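Side-chain contacts in signal recognition particle receptor FtsY (Sulfolobus acidocaldarius, PDB 5L3S), which is an archaeal SRP receptor of the SRP54-type family, with a helical-bundle domain and a P-loop domain that holds phosphoaminophosphonic acid-guanylate ester: residues B[134-139]-B[143-148]; B[152-157]-B[277-282]; B[271-276]-B[281-286]. All coordinates share one frame; numbering follows the deposited sequence.

Contact 1: B[134-139]-B[143-148]; sequences IAASDT and AAQEQL
Gln145 NE2 donates to the backbone O of Ala136 at 2.9 Å, the one hydrogen bond joining strand 134-137 to helix 144-148. The donor lies in the carbonyl plane on a lone pair, and the acceptor sits only 10° out of the Gln145 amide plane. Gln145 CG stands anti to its own carbonyl carbon (chi1 -68°) and the chain runs extended from there, which carries the amide past the Ala136 methyl; a second bond from NE2, to Arg161 O, fixes the flat group between two carbonyls. Leu148 lays both branches on the helix-facing side of the strand: CD1 sits 3.6 Å from Ala136 CA, and both methyls reach Ile134 CG2, CD2 at 4.0 Å. The Asp138 carboxylate leans on the methyl of Ala144, OD2 to CB 3.3 Å. Its OD1 is taken up by the backbone N of Phe140 and of Arg141, so the turn into the helix holds this group in place. Asp138 and Gln147 belong to the pocket of phosphoaminophosphonic acid-guanylate ester, and Leu159 on strand 158-160 packs against Ile134, Ala136 and Leu148. Strand and helix run nearly antiparallel, at 161°, as the first two elements of a beta-alpha-beta unit in a P-loop domain.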
loop_
_atom_site.group_PDB
_atom_site.type_symbol
_atom_site.label_atom_id
_atom_site.label_comp_id
_atom_site.label_asym_id
_atom_site.label_seq_id
_atom_site.Cartn_x
_atom_site.Cartn_y
_atom_site.Cartn_z
ATOM N N ILE B 134 15.443 -9.882 18.366
ATOM C CA ILE B 134 14.916 -9.882 17.016
ATOM C C ILE B 134 15.710 -10.867 16.183
ATOM O O ILE B 134 16.940 -10.897 16.261
ATOM C CB ILE B 134 15.079 -8.491 16.373
ATOM C CG1 ILE B 134 14.424 -7.422 17.248
ATOM C CG2 ILE B 134 14.555 -8.498 14.933
ATOM C CD1 ILE B 134 14.724 -5.994 16.823
ATOM N N ALA B 135 14.995 -11.685 15.415
ATOM C CA ALA B 135 15.600 -12.541 14.406
ATOM C C ALA B 135 15.550 -11.825 13.053
ATOM O O ALA B 135 14.463 -11.516 12.542
ATOM C CB ALA B 135 14.850 -13.851 14.321
ATOM N N ALA B 136 16.721 -11.573 12.476
ATOM C CA ALA B 136 16.829 -10.941 11.159
ATOM C C ALA B 136 16.634 -11.971 10.056
ATOM O O ALA B 136 17.570 -12.311 9.335
ATOM C CB ALA B 136 18.176 -10.245 11.017
ATOM N N SER B 137 15.409 -12.465 9.916
ATOM C CA SER B 137 15.137 -13.559 8.983
ATOM C C SER B 137 14.730 -13.126 7.557
ATOM O O SER B 137 14.303 -13.957 6.768
ATOM C CB SER B 137 14.116 -14.538 9.575
ATOM O OG SER B 137 14.723 -15.376 10.555
ATOM N N ASP B 138 14.851 -11.833 7.244
ATOM C CA ASP B 138 14.913 -11.393 5.837
ATOM C C ASP B 138 16.369 -11.442 5.418
ATOM O O ASP B 138 17.139 -10.530 5.717
ATOM C CB ASP B 138 14.398 -9.965 5.665
ATOM C CG ASP B 138 14.492 -9.459 4.215
ATOM O OD1 ASP B 138 15.112 -10.117 3.350
ATOM O OD2 ASP B 138 13.942 -8.369 3.948
ATOM N N THR B 139 16.744 -12.505 4.721
ATOM C CA THR B 139 18.130 -12.684 4.315
ATOM C C THR B 139 18.279 -12.386 2.823
ATOM O O THR B 139 19.307 -12.685 2.211
ATOM C CB THR B 139 18.607 -14.125 4.580
ATOM O OG1 THR B 139 17.778 -15.033 3.849
ATOM C CG2 THR B 139 18.498 -14.468 6.076
ATOM N N ALA B 143 20.255 -4.585 2.186
ATOM C CA ALA B 143 20.357 -3.921 3.479
ATOM C C ALA B 143 19.277 -4.302 4.496
ATOM O O ALA B 143 19.021 -3.534 5.414
ATOM C CB ALA B 143 20.398 -2.404 3.301
ATOM N N ALA B 144 18.651 -5.468 4.346
ATOM C CA ALA B 144 17.581 -5.852 5.272
ATOM C C ALA B 144 18.140 -6.056 6.677
ATOM O O ALA B 144 17.524 -5.669 7.660
ATOM C CB ALA B 144 16.879 -7.143 4.799
ATOM N N GLN B 145 19.319 -6.651 6.779
ATOM C CA GLN B 145 19.878 -6.847 8.120
ATOM C C GLN B 145 20.423 -5.542 8.709
ATOM O O GLN B 145 20.291 -5.314 9.900
ATOM C CB GLN B 145 20.905 -8.004 8.161
ATOM C CG GLN B 145 20.254 -9.395 7.931
ATOM C CD GLN B 145 21.083 -10.575 8.448
ATOM O OE1 GLN B 145 22.314 -10.501 8.533
ATOM N NE2 GLN B 145 20.400 -11.678 8.796
ATOM N N GLU B 146 21.016 -4.684 7.875
ATOM C CA GLU B 146 21.556 -3.389 8.336
ATOM C C GLU B 146 20.443 -2.469 8.857
ATOM O O GLU B 146 20.632 -1.724 9.832
ATOM C CB GLU B 146 22.320 -2.659 7.224
ATOM C CG GLU B 146 23.676 -3.276 6.798
ATOM C CD GLU B 146 23.552 -4.407 5.782
ATOM O OE1 GLU B 146 22.438 -4.943 5.589
ATOM O OE2 GLU B 146 24.584 -4.786 5.189
ATOM N N GLN B 147 19.302 -2.494 8.173
ATOM C CA GLN B 147 18.135 -1.723 8.567
ATOM C C GLN B 147 17.704 -2.136 9.989
ATOM O O GLN B 147 17.484 -1.290 10.862
ATOM C CB GLN B 147 16.987 -1.979 7.570
ATOM C CG GLN B 147 15.749 -1.076 7.773
ATOM C CD GLN B 147 14.547 -1.489 6.924
ATOM O OE1 GLN B 147 14.594 -2.473 6.176
ATOM N NE2 GLN B 147 13.461 -0.723 7.030
ATOM N N LEU B 148 17.599 -3.438 10.224
ATOM C CA LEU B 148 17.220 -3.924 11.576
ATOM C C LEU B 148 18.293 -3.648 12.606
ATOM O O LEU B 148 17.981 -3.393 13.767
ATOM C CB LEU B 148 16.952 -5.432 11.590
ATOM C CG LEU B 148 15.569 -5.986 11.251
ATOM C CD1 LEU B 148 15.664 -7.504 11.194
ATOM C CD2 LEU B 148 14.528 -5.546 12.288
#

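Contact 2: B[152-157]-B[277-282]; sequences ASKLEV and QNYDDL. With GNP (phosphoaminophosphonic acid-guanylate ester), chain R.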
loop_
_atom_site.group_PDB
_atom_site.type_symbol
_atom_site.label_atom_id
_atom_site.label_comp_id
_atom_site.label_asym_id
_atom_site.label_seq_id
_atom_site.Cartn_x
_atom_site.Cartn_y
_atom_site.Cartn_z
ATOM N N ALA B 152 17.697 -2.153 16.267
ATOM C CA ALA B 152 18.130 -2.939 17.426
ATOM C C ALA B 152 19.095 -2.160 18.309
ATOM O O ALA B 152 19.007 -2.192 19.541
ATOM C CB ALA B 152 18.769 -4.240 16.974
ATOM N N SER B 153 20.028 -1.466 17.675
ATOM C CA SER B 153 20.982 -0.641 18.400
ATOM C C SER B 153 20.308 0.525 19.138
ATOM O O SER B 153 20.624 0.811 20.299
ATOM C CB SER B 153 22.065 -0.135 17.444
ATOM O OG SER B 153 22.935 0.771 18.099
ATOM N N LYS B 154 19.384 1.203 18.469
ATOM C CA LYS B 154 18.695 2.325 19.097
ATOM C C LYS B 154 17.744 1.859 20.221
ATOM O O LYS B 154 17.568 2.555 21.226
ATOM C CB LYS B 154 17.934 3.133 18.035
ATOM C CG LYS B 154 17.357 4.448 18.539
ATOM C CD LYS B 154 16.980 5.364 17.375
ATOM C CE LYS B 154 16.045 6.489 17.813
ATOM N NZ LYS B 154 16.644 7.349 18.874
ATOM N N LEU B 155 17.131 0.689 20.046
ATOM C CA LEU B 155 16.223 0.141 21.067
ATOM C C LEU B 155 17.000 -0.606 22.156
ATOM O O LEU B 155 16.436 -1.013 23.175
ATOM C CB LEU B 155 15.216 -0.799 20.414
ATOM C CG LEU B 155 14.267 -0.131 19.410
ATOM C CD1 LEU B 155 13.789 -1.157 18.431
ATOM C CD2 LEU B 155 13.099 0.510 20.140
ATOM N N GLU B 156 18.296 -0.778 21.923
ATOM C CA GLU B 156 19.192 -1.502 22.833
ATOM C C GLU B 156 18.727 -2.929 23.087
ATOM O O GLU B 156 18.646 -3.380 24.230
ATOM C CB GLU B 156 19.386 -0.746 24.155
ATOM C CG GLU B 156 20.076 0.593 23.996
ATOM C CD GLU B 156 20.313 1.287 25.318
ATOM O OE1 GLU B 156 19.324 1.614 26.006
ATOM O OE2 GLU B 156 21.488 1.504 25.675
ATOM N N VAL B 157 18.393 -3.632 22.018
ATOM C CA VAL B 157 18.048 -5.038 22.129
ATOM C C VAL B 157 18.942 -5.842 21.213
ATOM O O VAL B 157 19.482 -5.310 20.241
ATOM C CB VAL B 157 16.568 -5.306 21.771
ATOM C CG1 VAL B 157 15.655 -4.574 22.744
ATOM C CG2 VAL B 157 16.275 -4.897 20.342
ATOM N N GLN B 277 6.353 6.955 11.658
ATOM C CA GLN B 277 7.619 6.232 11.477
ATOM C C GLN B 277 8.473 6.128 12.745
ATOM O O GLN B 277 9.531 5.508 12.725
ATOM C CB GLN B 277 8.431 6.836 10.318
ATOM C CG GLN B 277 7.639 6.932 9.008
ATOM C CD GLN B 277 8.475 7.416 7.836
ATOM O OE1 GLN B 277 8.514 8.611 7.538
ATOM N NE2 GLN B 277 9.164 6.489 7.174
ATOM N N ASN B 278 8.028 6.752 13.827
ATOM C CA ASN B 278 8.745 6.698 15.107
ATOM C C ASN B 278 8.279 5.514 15.938
ATOM O O ASN B 278 7.199 4.980 15.702
ATOM C CB ASN B 278 8.541 7.981 15.916
ATOM C CG ASN B 278 9.143 9.200 15.249
ATOM O OD1 ASN B 278 10.196 9.119 14.625
ATOM N ND2 ASN B 278 8.479 10.344 15.391
ATOM N N TYR B 279 9.079 5.120 16.928
ATOM C CA TYR B 279 8.824 3.878 17.639
ATOM C C TYR B 279 7.508 3.919 18.405
ATOM O O TYR B 279 6.832 2.904 18.529
ATOM C CB TYR B 279 9.977 3.547 18.581
ATOM C CG TYR B 279 11.285 3.311 17.856
ATOM C CD1 TYR B 279 11.310 2.728 16.596
ATOM C CD2 TYR B 279 12.491 3.686 18.430
ATOM C CE1 TYR B 279 12.515 2.520 15.925
ATOM C CE2 TYR B 279 13.690 3.486 17.771
ATOM C CZ TYR B 279 13.697 2.900 16.527
ATOM O OH TYR B 279 14.904 2.706 15.880
ATOM N N ASP B 280 7.156 5.094 18.910
ATOM C CA ASP B 280 5.906 5.275 19.681
ATOM C C ASP B 280 4.654 5.259 18.791
ATOM O O ASP B 280 3.527 5.210 19.293
ATOM C CB ASP B 280 5.978 6.601 20.444
ATOM C CG ASP B 280 5.029 6.655 21.634
ATOM O OD1 ASP B 280 4.834 5.609 22.295
ATOM O OD2 ASP B 280 4.487 7.751 21.917
ATOM N N ASP B 281 4.840 5.296 17.469
ATOM C CA ASP B 281 3.694 5.467 16.553
ATOM C C ASP B 281 2.877 4.194 16.312
ATOM O O ASP B 281 2.714 3.743 15.184
ATOM C CB ASP B 281 4.140 6.108 15.236
ATOM C CG ASP B 281 4.700 7.505 15.445
ATOM O OD1 ASP B 281 4.410 8.101 16.498
ATOM O OD2 ASP B 281 5.434 8.004 14.575
ATOM N N LEU B 282 2.355 3.633 17.395
ATOM C CA LEU B 282 1.613 2.391 17.333
ATOM C C LEU B 282 0.481 2.524 18.353
ATOM O O LEU B 282 0.725 2.854 19.500
ATOM C CB LEU B 282 2.528 1.221 17.722
ATOM C CG LEU B 282 1.991 -0.203 17.521
ATOM C CD1 LEU B 282 1.955 -0.579 16.070
ATOM C CD2 LEU B 282 2.797 -1.223 18.325
HETATM P PG GNP R . 10.194 -5.072 2.944
HETATM O O1G GNP R . 10.995 -5.786 4.007
HETATM O O2G GNP R . 11.056 -4.617 1.775
HETATM O O3G GNP R . 9.078 -5.899 2.342
HETATM N N3B GNP R . 9.538 -3.765 3.592
HETATM P PB GNP R . 8.781 -3.821 5.030
HETATM O O1B GNP R . 9.646 -4.463 6.020
HETATM O O2B GNP R . 7.482 -4.488 4.856
HETATM O O3A GNP R . 8.554 -2.372 5.404
HETATM P PA GNP R . 9.501 -1.367 6.075
HETATM O O1A GNP R . 9.513 -1.564 7.561
HETATM O O2A GNP R . 10.829 -1.339 5.389
HETATM O "O5'" GNP R . 8.789 0.020 5.903
HETATM C "C5'" GNP R . 8.598 0.649 4.595
HETATM C "C4'" GNP R . 8.445 2.147 4.789
HETATM O "O4'" GNP R . 7.143 2.458 5.410
HETATM C "C3'" GNP R . 9.488 2.764 5.699
HETATM O "O3'" GNP R . 9.785 4.066 5.226
HETATM C "C2'" GNP R . 8.762 2.855 7.053
HETATM O "O2'" GNP R . 9.292 3.897 7.854
HETATM C "C1'" GNP R . 7.379 3.275 6.532
HETATM N N9 GNP R . 6.314 3.017 7.499
HETATM C C8 GNP R . 6.041 1.863 8.184
HETATM N N7 GNP R . 4.986 1.953 8.974
HETATM C C5 GNP R . 4.548 3.259 8.776
HETATM C C6 GNP R . 3.457 3.947 9.351
HETATM O O6 GNP R . 2.666 3.491 10.189
HETATM N N1 GNP R . 3.363 5.266 8.899
HETATM C C2 GNP R . 4.222 5.829 7.967
HETATM N N2 GNP R . 4.015 7.099 7.619
HETATM N N3 GNP R . 5.249 5.186 7.424
HETATM C C4 GNP R . 5.352 3.921 7.877
#
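Apolar packing dominates where Leu155 meets Tyr279. Leu155 CD2 lies over one face of the tyrosine ring as a CH-pi contact, 4.0 Å from the ring centroid and offset toward the rim; its nearest ring atom is Tyr279 CD2 at 3.7 Å. With CG anti to the carbonyl carbon (chi1 -64°), the leucine brings this branch onto the ring near the end of helix 144-155, which a Schellman motif closes at Glu156. The aliphatic part of Lys154 supplies the second apolar surface: its CG reaches the ring edge in plane, and its CD lies 3.7 Å from Tyr279 OH. No hydrogen bond crosses between the segments. The polar end of Tyr279 turns instead to His151 on the same helix, whose ND1 is hydrogen-bonded to OH and whose ring meets the tyrosine ring steeply.

One side-chain bond stays within 277-282: Asn278 N donates to Asp281 OD2 at 3.0 Å, from above the carboxylate plane, across a type I turn from Asn278 to Asp281. On the ligand side, Gln277 NE2 gives phosphoaminophosphonic acid-guanylate ester a nearly straight bond to O2', 2.7 Å long at 170°. Such chemistry implies a loop that rests on the helix end through one aromatic side chain, while Gln277, two residues earlier, bonds O2' of the ligand.

Contact 3: B[271-276]-B[281-286]; sequences VYMGVG and DLIPFS. With GNP (phosphoaminophosphonic acid-guanylate ester), chain R.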
loop_
_atom_site.group_PDB
_atom_site.type_symbol
_atom_site.label_atom_id
_atom_site.label_comp_id
_atom_site.label_asym_id
_atom_site.label_seq_id
_atom_site.Cartn_x
_atom_site.Cartn_y
_atom_site.Cartn_z
ATOM N N VAL B 271 -5.034 -5.847 15.628
ATOM C CA VAL B 271 -4.644 -5.650 17.030
ATOM C C VAL B 271 -3.962 -4.298 17.286
ATOM O O VAL B 271 -4.094 -3.731 18.368
ATOM C CB VAL B 271 -3.770 -6.813 17.573
ATOM C CG1 VAL B 271 -4.618 -8.052 17.804
ATOM C CG2 VAL B 271 -2.601 -7.099 16.612
ATOM N N TYR B 272 -3.233 -3.783 16.299
ATOM C CA TYR B 272 -2.613 -2.471 16.441
ATOM C C TYR B 272 -2.663 -1.720 15.127
ATOM O O TYR B 272 -2.859 -2.310 14.079
ATOM C CB TYR B 272 -1.144 -2.594 16.861
ATOM C CG TYR B 272 -0.950 -3.271 18.170
ATOM C CD1 TYR B 272 -1.111 -2.573 19.353
ATOM C CD2 TYR B 272 -0.623 -4.615 18.235
ATOM C CE1 TYR B 272 -0.951 -3.186 20.579
ATOM C CE2 TYR B 272 -0.472 -5.252 19.458
ATOM C CZ TYR B 272 -0.632 -4.530 20.626
ATOM O OH TYR B 272 -0.478 -5.145 21.845
ATOM N N MET B 273 -2.490 -0.406 15.198
ATOM C CA MET B 273 -2.322 0.388 13.995
ATOM C C MET B 273 -1.058 1.242 14.067
ATOM O O MET B 273 -0.789 1.892 15.080
ATOM C CB MET B 273 -3.543 1.271 13.782
ATOM C CG MET B 273 -4.772 0.486 13.314
ATOM S SD MET B 273 -6.166 1.581 13.303
ATOM C CE MET B 273 -6.162 1.985 15.045
ATOM N N GLY B 274 -0.304 1.244 12.977
ATOM C CA GLY B 274 0.846 2.115 12.833
ATOM C C GLY B 274 0.418 3.482 12.355
ATOM O O GLY B 274 -0.362 3.605 11.422
ATOM N N VAL B 275 0.898 4.520 13.023
ATOM C CA VAL B 275 0.482 5.868 12.686
ATOM C C VAL B 275 1.674 6.810 12.502
ATOM O O VAL B 275 1.583 7.997 12.786
ATOM C CB VAL B 275 -0.474 6.436 13.766
ATOM C CG1 VAL B 275 -1.796 5.679 13.760
ATOM C CG2 VAL B 275 0.175 6.354 15.133
ATOM N N GLY B 276 2.794 6.284 12.017
ATOM C CA GLY B 276 3.934 7.131 11.722
ATOM C C GLY B 276 5.202 6.292 11.670
ATOM O O GLY B 276 5.142 5.057 11.671
ATOM N N ASP B 281 4.840 5.296 17.469
ATOM C CA ASP B 281 3.694 5.467 16.553
ATOM C C ASP B 281 2.877 4.194 16.312
ATOM O O ASP B 281 2.714 3.743 15.184
ATOM C CB ASP B 281 4.140 6.108 15.236
ATOM C CG ASP B 281 4.700 7.505 15.445
ATOM O OD1 ASP B 281 4.410 8.101 16.498
ATOM O OD2 ASP B 281 5.434 8.004 14.575
ATOM N N LEU B 282 2.355 3.633 17.395
ATOM C CA LEU B 282 1.613 2.391 17.333
ATOM C C LEU B 282 0.481 2.524 18.353
ATOM O O LEU B 282 0.725 2.854 19.500
ATOM C CB LEU B 282 2.528 1.221 17.722
ATOM C CG LEU B 282 1.991 -0.203 17.521
ATOM C CD1 LEU B 282 1.955 -0.579 16.070
ATOM C CD2 LEU B 282 2.797 -1.223 18.325
ATOM N N ILE B 283 -0.755 2.287 17.931
ATOM C CA ILE B 283 -1.881 2.327 18.857
ATOM C C ILE B 283 -2.683 1.030 18.812
ATOM O O ILE B 283 -2.733 0.364 17.783
ATOM C CB ILE B 283 -2.812 3.539 18.591
ATOM C CG1 ILE B 283 -3.286 3.541 17.139
ATOM C CG2 ILE B 283 -2.098 4.854 18.917
ATOM C CD1 ILE B 283 -4.367 4.603 16.855
ATOM N N PRO B 284 -3.305 0.652 19.942
ATOM C CA PRO B 284 -4.139 -0.551 19.877
ATOM C C PRO B 284 -5.387 -0.255 19.065
ATOM O O PRO B 284 -5.755 0.915 18.944
ATOM C CB PRO B 284 -4.508 -0.815 21.348
ATOM C CG PRO B 284 -4.355 0.510 22.028
ATOM C CD PRO B 284 -3.210 1.192 21.310
ATOM N N PHE B 285 -6.009 -1.287 18.504
ATOM C CA PHE B 285 -7.216 -1.115 17.698
ATOM C C PHE B 285 -8.433 -1.177 18.598
ATOM O O PHE B 285 -8.555 -2.074 19.436
ATOM C CB PHE B 285 -7.318 -2.210 16.634
ATOM C CG PHE B 285 -8.552 -2.105 15.760
ATOM C CD1 PHE B 285 -8.538 -1.338 14.607
ATOM C CD2 PHE B 285 -9.721 -2.781 16.095
ATOM C CE1 PHE B 285 -9.665 -1.240 13.805
ATOM C CE2 PHE B 285 -10.848 -2.687 15.301
ATOM C CZ PHE B 285 -10.813 -1.916 14.148
ATOM N N SER B 286 -9.335 -0.220 18.425
ATOM C CA SER B 286 -10.591 -0.226 19.158
ATOM C C SER B 286 -11.737 -0.003 18.178
ATOM O O SER B 286 -11.662 0.888 17.331
ATOM C CB SER B 286 -10.579 0.854 20.238
ATOM O OG SER B 286 -11.580 1.821 20.013
HETATM P PG GNP R . 10.194 -5.072 2.944
HETATM O O1G GNP R . 10.995 -5.786 4.007
HETATM O O2G GNP R . 11.056 -4.617 1.775
HETATM O O3G GNP R . 9.078 -5.899 2.342
HETATM N N3B GNP R . 9.538 -3.765 3.592
HETATM P PB GNP R . 8.781 -3.821 5.030
HETATM O O1B GNP R . 9.646 -4.463 6.020
HETATM O O2B GNP R . 7.482 -4.488 4.856
HETATM O O3A GNP R . 8.554 -2.372 5.404
HETATM P PA GNP R . 9.501 -1.367 6.075
HETATM O O1A GNP R . 9.513 -1.564 7.561
HETATM O O2A GNP R . 10.829 -1.339 5.389
HETATM O "O5'" GNP R . 8.789 0.020 5.903
HETATM C "C5'" GNP R . 8.598 0.649 4.595
HETATM C "C4'" GNP R . 8.445 2.147 4.789
HETATM O "O4'" GNP R . 7.143 2.458 5.410
HETATM C "C3'" GNP R . 9.488 2.764 5.699
HETATM O "O3'" GNP R . 9.785 4.066 5.226
HETATM C "C2'" GNP R . 8.762 2.855 7.053
HETATM O "O2'" GNP R . 9.292 3.897 7.854
HETATM C "C1'" GNP R . 7.379 3.275 6.532
HETATM N N9 GNP R . 6.314 3.017 7.499
HETATM C C8 GNP R . 6.041 1.863 8.184
HETATM N N7 GNP R . 4.986 1.953 8.974
HETATM C C5 GNP R . 4.548 3.259 8.776
HETATM C C6 GNP R . 3.457 3.947 9.351
HETATM O O6 GNP R . 2.666 3.491 10.189
HETATM N N1 GNP R . 3.363 5.266 8.899
HETATM C C2 GNP R . 4.222 5.829 7.967
HETATM N N2 GNP R . 4.015 7.099 7.619
HETATM N N3 GNP R . 5.249 5.186 7.424
HETATM C C4 GNP R . 5.352 3.921 7.877
#
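Met273 and Ile283 form the hydrogen-bonded antiparallel pair at the centre of this hairpin, with Met273 N to Ile283 O at 2.7 Å and Ile283 N to Met273 O at 2.9 Å. Val275 N to Asp281 O and Phe285 N to Val271 O continue the pairing toward either end, both donors standing above the carbonyl plane. On the Met273 face, a bend at the last torsion of Met273 (chi3 -61°) brings its CE to Ile283 CD1 at 3.7 Å. Met273 SD meets the edge of the Phe285 ring, 4.0 Å from CD1, a Met-aromatic contact. Val275 CG1, two residues on from Met273, meets the same Ile283 methyl, the two side chains crossing at about a right angle. Leu282, on the other face, reaches Tyr272 CB with its CD1 at 3.8 Å.

Toward the loop, Asp281 OD2 rests against Gly276 CA at 3.3 Å, while its hydrogen bond goes to Asn278 N. Phosphoaminophosphonic acid-guanylate ester places its O6 against the backbone of this end, close to Gly274 C, and takes a weak hydrogen bond from Gly276 N. Lys120 NZ, on helix 114-127, is bonded to the carbonyl oxygens of both Gly276 and Asp281, bridging the two sides of the hairpin. Helix 114-127 also covers Tyr272 and Leu282 through Met124, Trp289 of helix 287-295 packs on Met273 and Ile283, and strand 244-248 flanks 270-274, while 282-284 is one of the sheet's two outermost strands within the chain.

Contact 1 is largely buried, whereas contacts 2 and 3 are partly buried. Contacts 1 and 2 share helix 144-155, one at its start and the other at its end, and touch where Ile134 meets Val157. Contacts 2 and 3 overlap at Asp281 and Leu282: the loop that reaches across to the helix also closes the hairpin. Contacts 1 and 3 do not touch, yet both belong to the same mixed sheet. A side-chain amide binds a strand carbonyl amid buried apolar packing in contact 1, apolar groups meet a partly exposed ring in contact 2, and backbone pairing carries contact 3 at the sheet edge. All three include residues of the phosphoaminophosphonic acid-guanylate ester pocket, though in contact 2 Gln277 takes no part in the packing.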